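Local coordinates for glucose-binding protein (Thermus thermophilus HB27, PDB 2B3F) that binds galactose between its lobes and probably delivers sugar to a binding-protein-dependent transport system, at residues 140-143 with 144-147; 379-382 with 383-387. All coordinates share one frame; numbering follows the deposited sequence.

Contact 1 of 2, residues 140-143 with 144-147; sequences RTWD and KFLA. Unlike the reference sequence in segment 144-147: Lys144 (reference Glu).
Thr141 N-caps helix 142-154, its OG1 accepting the backbone N-H of Lys144 at 3.1 Å in a nearly straight bond, with an N-H...O angle of 165°. That bond occupies an amide of the first turn, which has no carbonyl one turn back within the helix to pair with. The torsion of Thr141 (chi1 63°) sets OG1 between its own backbone N and carbonyl carbon, over the opening turn, and the same oxygen also lies against the CG methylene of Lys144. From here the main-chain ladder takes over: Thr141 O accepts from Phe145 N at 2.9 Å, Trp142 O from Leu146 N, and Asp143 O from Ala147 N. One turn on, the Thr148 hydroxyl bonds back to Lys144 O.

On the buried side, Trp142 and Phe145 project the same way and meet edge to face in a T-shaped pair, with ring planes 75° apart; the six-membered ring of Trp142 and the Phe145 ring have centroids 4.9 Å apart. Val211 of helix 199-212 touches both rings, while Val176 and Ala179 of helix 166-190 pack on the indole, so the pair joins the start of this helix to two others of the solute-binding fold. On the exposed side, Lys144, which replaces a glutamate of the reference sequence, runs past Thr141 toward Arg140. Its NZ comes to 3.0 Å from Arg140 NH1, at the edge of the guanidinium and in its plane. Both are donors, and this pairing of like charges probably carries an electrostatic cost. Back at the ring pair, Trp142 CZ3 sits over the centre of the Phe145 ring, 3.5 Å above its plane.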
ATOM      1  N   ARG A 140     -17.777  11.456  -6.728  1.00 33.30           N
ATOM      2  CA  ARG A 140     -18.084  10.078  -6.359  1.00 33.36           C
ATOM      3  C   ARG A 140     -17.910   9.083  -7.517  1.00 31.67           C
ATOM      4  O   ARG A 140     -17.957   7.868  -7.297  1.00 31.43           O
ATOM      5  CB  ARG A 140     -19.493   9.987  -5.737  1.00 33.80           C
ATOM      6  CG  ARG A 140     -20.674   9.980  -6.732  1.00 36.98           C
ATOM      7  CD  ARG A 140     -22.055   9.856  -6.016  1.00 38.39           C
ATOM      8  NE  ARG A 140     -22.234  10.866  -4.956  1.00 43.22           N
ATOM      9  CZ  ARG A 140     -22.694  12.113  -5.138  1.00 44.62           C
ATOM     10  NH1 ARG A 140     -23.047  12.549  -6.352  1.00 45.80           N
ATOM     11  NH2 ARG A 140     -22.803  12.937  -4.092  1.00 44.70           N
ATOM     12  N   THR A 141     -17.706   9.594  -8.739  1.00 30.19           N
ATOM     13  CA  THR A 141     -17.445   8.755  -9.913  1.00 29.48           C
ATOM     14  C   THR A 141     -16.361   9.405 -10.755  1.00 27.81           C
ATOM     15  O   THR A 141     -16.092  10.584 -10.599  1.00 26.63           O
ATOM     16  CB  THR A 141     -18.673   8.630 -10.825  1.00 29.79           C
ATOM     17  OG1 THR A 141     -19.014   9.928 -11.339  1.00 30.60           O
ATOM     18  CG2 THR A 141     -19.854   8.030 -10.077  1.00 30.52           C
ATOM     19  N   TRP A 142     -15.755   8.644 -11.665  1.00 27.32           N
ATOM     20  CA  TRP A 142     -14.716   9.225 -12.534  1.00 27.46           C
ATOM     21  C   TRP A 142     -15.265  10.266 -13.519  1.00 27.59           C
ATOM     22  O   TRP A 142     -14.573  11.249 -13.818  1.00 27.80           O
ATOM     23  CB  TRP A 142     -13.868   8.144 -13.241  1.00 26.06           C
ATOM     24  CG  TRP A 142     -12.941   7.470 -12.269  1.00 24.47           C
ATOM     25  CD1 TRP A 142     -12.963   6.155 -11.886  1.00 23.41           C
ATOM     26  CD2 TRP A 142     -11.893   8.097 -11.509  1.00 23.22           C
ATOM     27  NE1 TRP A 142     -11.977   5.929 -10.948  1.00 23.35           N
ATOM     28  CE2 TRP A 142     -11.309   7.102 -10.700  1.00 21.52           C
ATOM     29  CE3 TRP A 142     -11.380   9.397 -11.445  1.00 23.21           C
ATOM     30  CZ2 TRP A 142     -10.237   7.372  -9.839  1.00 22.70           C
ATOM     31  CZ3 TRP A 142     -10.320   9.660 -10.581  1.00 23.85           C
ATOM     32  CH2 TRP A 142      -9.771   8.654  -9.788  1.00 23.49           C
ATOM     33  N   ASP A 143     -16.507  10.094 -13.969  1.00 28.16           N
ATOM     34  CA  ASP A 143     -17.132  11.118 -14.829  1.00 28.71           C
ATOM     35  C   ASP A 143     -17.297  12.433 -14.088  1.00 28.76           C
ATOM     36  O   ASP A 143     -16.946  13.489 -14.613  1.00 29.03           O
ATOM     37  CB  ASP A 143     -18.478  10.640 -15.396  1.00 29.12           C
ATOM     38  CG  ASP A 143     -18.310   9.671 -16.557  1.00 30.10           C
ATOM     39  OD1 ASP A 143     -17.231   9.632 -17.173  1.00 34.52           O
ATOM     40  OD2 ASP A 143     -19.248   8.915 -16.854  1.00 35.02           O
ATOM     41  N   LYS A 144     -17.799  12.377 -12.859  1.00 28.92           N
ATOM     42  CA  LYS A 144     -17.920  13.586 -12.041  1.00 29.27           C
ATOM     43  C   LYS A 144     -16.555  14.187 -11.645  1.00 28.46           C
ATOM     44  O   LYS A 144     -16.400  15.398 -11.544  1.00 28.45           O
ATOM     45  CB  LYS A 144     -18.783  13.320 -10.800  1.00 30.20           C
ATOM     46  CG  LYS A 144     -20.226  12.899 -11.129  1.00 32.19           C
ATOM     47  CD  LYS A 144     -21.017  12.507  -9.871  1.00 32.58           C
ATOM     48  CE  LYS A 144     -22.419  12.012 -10.221  1.00 35.23           C
ATOM     49  NZ  LYS A 144     -23.472  12.583  -9.319  1.00 38.03           N
ATOM     50  N   PHE A 145     -15.562  13.332 -11.422  1.00 27.27           N
ATOM     51  CA  PHE A 145     -14.195  13.792 -11.181  1.00 27.20           C
ATOM     52  C   PHE A 145     -13.677  14.614 -12.362  1.00 26.49           C
ATOM     53  O   PHE A 145     -13.122  15.694 -12.190  1.00 27.21           O
ATOM     54  CB  PHE A 145     -13.268  12.579 -10.915  1.00 25.42           C
ATOM     55  CG  PHE A 145     -11.821  12.939 -10.770  1.00 25.53           C
ATOM     56  CD1 PHE A 145     -11.280  13.235  -9.524  1.00 24.30           C
ATOM     57  CD2 PHE A 145     -10.990  12.959 -11.876  1.00 24.29           C
ATOM     58  CE1 PHE A 145      -9.940  13.570  -9.396  1.00 23.69           C
ATOM     59  CE2 PHE A 145      -9.654  13.300 -11.762  1.00 23.67           C
ATOM     60  CZ  PHE A 145      -9.128  13.612 -10.520  1.00 23.98           C
ATOM     61  N   LEU A 146     -13.831  14.082 -13.559  1.00 27.47           N
ATOM     62  CA  LEU A 146     -13.321  14.751 -14.747  1.00 28.01           C
ATOM     63  C   LEU A 146     -14.038  16.080 -14.997  1.00 28.53           C
ATOM     64  O   LEU A 146     -13.404  17.055 -15.358  1.00 28.73           O
ATOM     65  CB  LEU A 146     -13.452  13.840 -15.963  1.00 27.88           C
ATOM     66  CG  LEU A 146     -12.544  12.601 -15.950  1.00 27.78           C
ATOM     67  CD1 LEU A 146     -12.971  11.654 -17.049  1.00 28.37           C
ATOM     68  CD2 LEU A 146     -11.086  12.982 -16.085  1.00 26.84           C
ATOM     69  N   ALA A 147     -15.352  16.101 -14.785  1.00 29.45           N
ATOM     70  CA  ALA A 147     -16.148  17.345 -14.904  1.00 29.59           C
ATOM     71  C   ALA A 147     -15.761  18.402 -13.872  1.00 29.74           C
ATOM     72  O   ALA A 147     -15.603  19.583 -14.198  1.00 29.67           O
ATOM     73  CB  ALA A 147     -17.647  17.025 -14.815  1.00 30.10           C
TER

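Contact 2 of 2, residues 379-382 with 383-387; sequences AAQA and IADQV
The Gln381 side chain crosses that of Asp385 one turn on along helix 373-387, an i to i+4 side-chain pair near the C-terminal end of the modelled chain. The glutamine leaves the backbone with CG anti to its N (chi1 -168°), then bends at chi2 (61°), which carries the amide round toward the next turn. Beyond CB, the CG methylene lies 3.9 Å from Asp385 OD2, and CD is 4.1 Å from Asp385 OD1. At the tip the two amide atoms part company. OE1 accepts a hydrogen bond from the backbone N of Phe196, and the side chain also touches Lys195 and Thr197, which ties the helix to the loop between helices 166-190 and 199-212. NE2 instead turns along the helix and donates to Asp385 OD1 at 3.1 Å. With one bond at each end, the flat amide has its rotation fixed and both kinds of polar group used.

Alongside this hydrogen bond, the main chain links the same two residues, Asp385 N donating to Gln381 O at 2.9 Å. Around the helix, Ile383 reaches Phe356 and Gln359 of helix 354-370, its CG1 passing 3.4 Å from Ala379 O. The side-chain bond is asymmetric: NE2 keeps OD1 in the glutamine amide plane, yet approaches that oxygen from above the carboxylate, 44° out of its plane.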
ATOM      1  N   ALA A 379       0.783  -4.668 -23.544  1.00 17.47           N
ATOM      2  CA  ALA A 379       2.026  -4.790 -22.775  1.00 17.61           C
ATOM      3  C   ALA A 379       1.811  -5.538 -21.456  1.00 17.27           C
ATOM      4  O   ALA A 379       2.577  -6.421 -21.111  1.00 17.27           O
ATOM      5  CB  ALA A 379       2.639  -3.438 -22.510  1.00 17.37           C
ATOM      6  N   ALA A 380       0.752  -5.195 -20.731  1.00 16.96           N
ATOM      7  CA  ALA A 380       0.467  -5.867 -19.459  1.00 16.72           C
ATOM      8  C   ALA A 380       0.179  -7.328 -19.716  1.00 16.95           C
ATOM      9  O   ALA A 380       0.598  -8.188 -18.939  1.00 16.59           O
ATOM     10  CB  ALA A 380      -0.704  -5.206 -18.758  1.00 16.58           C
ATOM     11  N   GLN A 381      -0.533  -7.623 -20.807  1.00 16.91           N
ATOM     12  CA  GLN A 381      -0.801  -9.030 -21.150  1.00 17.34           C
ATOM     13  C   GLN A 381       0.486  -9.809 -21.493  1.00 17.63           C
ATOM     14  O   GLN A 381       0.648 -10.957 -21.102  1.00 17.26           O
ATOM     15  CB  GLN A 381      -1.805  -9.158 -22.298  1.00 18.08           C
ATOM     16  CG  GLN A 381      -2.329 -10.593 -22.497  1.00 18.05           C
ATOM     17  CD  GLN A 381      -3.048 -11.108 -21.259  1.00 19.52           C
ATOM     18  OE1 GLN A 381      -3.948 -10.442 -20.744  1.00 21.64           O
ATOM     19  NE2 GLN A 381      -2.644 -12.272 -20.769  1.00 19.06           N
ATOM     20  N   ALA A 382       1.404  -9.171 -22.204  1.00 17.41           N
ATOM     21  CA  ALA A 382       2.652  -9.836 -22.561  1.00 18.03           C
ATOM     22  C   ALA A 382       3.439 -10.205 -21.283  1.00 18.24           C
ATOM     23  O   ALA A 382       3.976 -11.313 -21.153  1.00 17.62           O
ATOM     24  CB  ALA A 382       3.474  -8.942 -23.487  1.00 18.36           C
ATOM     25  N   ILE A 383       3.515  -9.282 -20.336  1.00 18.57           N
ATOM     26  CA  ILE A 383       4.195  -9.569 -19.071  1.00 18.56           C
ATOM     27  C   ILE A 383       3.486 -10.708 -18.339  1.00 18.39           C
ATOM     28  O   ILE A 383       4.134 -11.624 -17.838  1.00 18.08           O
ATOM     29  CB  ILE A 383       4.244  -8.334 -18.173  1.00 18.88           C
ATOM     30  CG1 ILE A 383       4.969  -7.186 -18.876  1.00 20.19           C
ATOM     31  CG2 ILE A 383       4.892  -8.663 -16.811  1.00 20.16           C
ATOM     32  CD1 ILE A 383       6.308  -7.511 -19.364  1.00 23.07           C
ATOM     33  N   ALA A 384       2.153 -10.650 -18.283  1.00 17.85           N
ATOM     34  CA  ALA A 384       1.377 -11.695 -17.611  1.00 18.33           C
ATOM     35  C   ALA A 384       1.701 -13.059 -18.222  1.00 19.19           C
ATOM     36  O   ALA A 384       1.947 -14.046 -17.512  1.00 18.76           O
ATOM     37  CB  ALA A 384      -0.119 -11.386 -17.710  1.00 18.19           C
ATOM     38  N   ASP A 385       1.764 -13.102 -19.548  1.00 19.18           N
ATOM     39  CA  ASP A 385       2.080 -14.346 -20.250  1.00 19.82           C
ATOM     40  C   ASP A 385       3.514 -14.813 -19.968  1.00 19.89           C
ATOM     41  O   ASP A 385       3.753 -16.010 -19.786  1.00 20.35           O
ATOM     42  CB  ASP A 385       1.894 -14.166 -21.753  1.00 19.76           C
ATOM     43  CG  ASP A 385       0.444 -13.955 -22.152  1.00 22.04           C
ATOM     44  OD1 ASP A 385      -0.472 -14.333 -21.393  1.00 23.92           O
ATOM     45  OD2 ASP A 385       0.235 -13.402 -23.252  1.00 25.32           O
ATOM     46  N   GLN A 386       4.450 -13.882 -19.918  1.00 20.32           N
ATOM     47  CA  GLN A 386       5.865 -14.205 -19.701  1.00 20.66           C
ATOM     48  C   GLN A 386       6.126 -14.734 -18.299  1.00 21.67           C
ATOM     49  O   GLN A 386       6.968 -15.622 -18.116  1.00 22.84           O
ATOM     50  CB  GLN A 386       6.744 -12.981 -19.973  1.00 21.27           C
ATOM     51  CG  GLN A 386       6.813 -12.630 -21.460  1.00 21.00           C
ATOM     52  CD  GLN A 386       7.338 -11.243 -21.742  1.00 21.49           C
ATOM     53  OE1 GLN A 386       7.564 -10.455 -20.828  1.00 24.46           O
ATOM     54  NE2 GLN A 386       7.540 -10.936 -23.019  1.00 22.88           N
ATOM     55  N   VAL A 387       5.407 -14.213 -17.309  1.00 20.99           N
ATOM     56  CA  VAL A 387       5.634 -14.643 -15.925  1.00 21.46           C
ATOM     57  C   VAL A 387       4.679 -15.749 -15.502  1.00 21.82           C
ATOM     58  O   VAL A 387       4.807 -16.304 -14.395  1.00 21.50           O
ATOM     59  CB  VAL A 387       5.579 -13.471 -14.919  1.00 21.51           C
ATOM     60  CG1 VAL A 387       6.532 -12.375 -15.349  1.00 22.22           C
ATOM     61  CG2 VAL A 387       4.134 -12.952 -14.735  1.00 21.42           C
TER

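Both contacts are partly buried and lie away from the galactose pocket, with nearest atoms about 18 Å apart and no touch between them. They sit on different elements: contact 1 at the start of helix 142-154, contact 2 late in helix 373-387. The opening turn in contact 1 needs a side-chain cap for an amide, whereas the continuous helix of contact 2 pairs its amides with carbonyls one turn back. Their packing differs too: aromatic rings set against two helices in 140-147, while in 379-387 alanines and a polar glutamine meet loop residues, with Ile383 against helix 354-370. At the surface, contact 1 brings two positive side chains together, whereas contact 2 pairs an aspartate with a neutral amide.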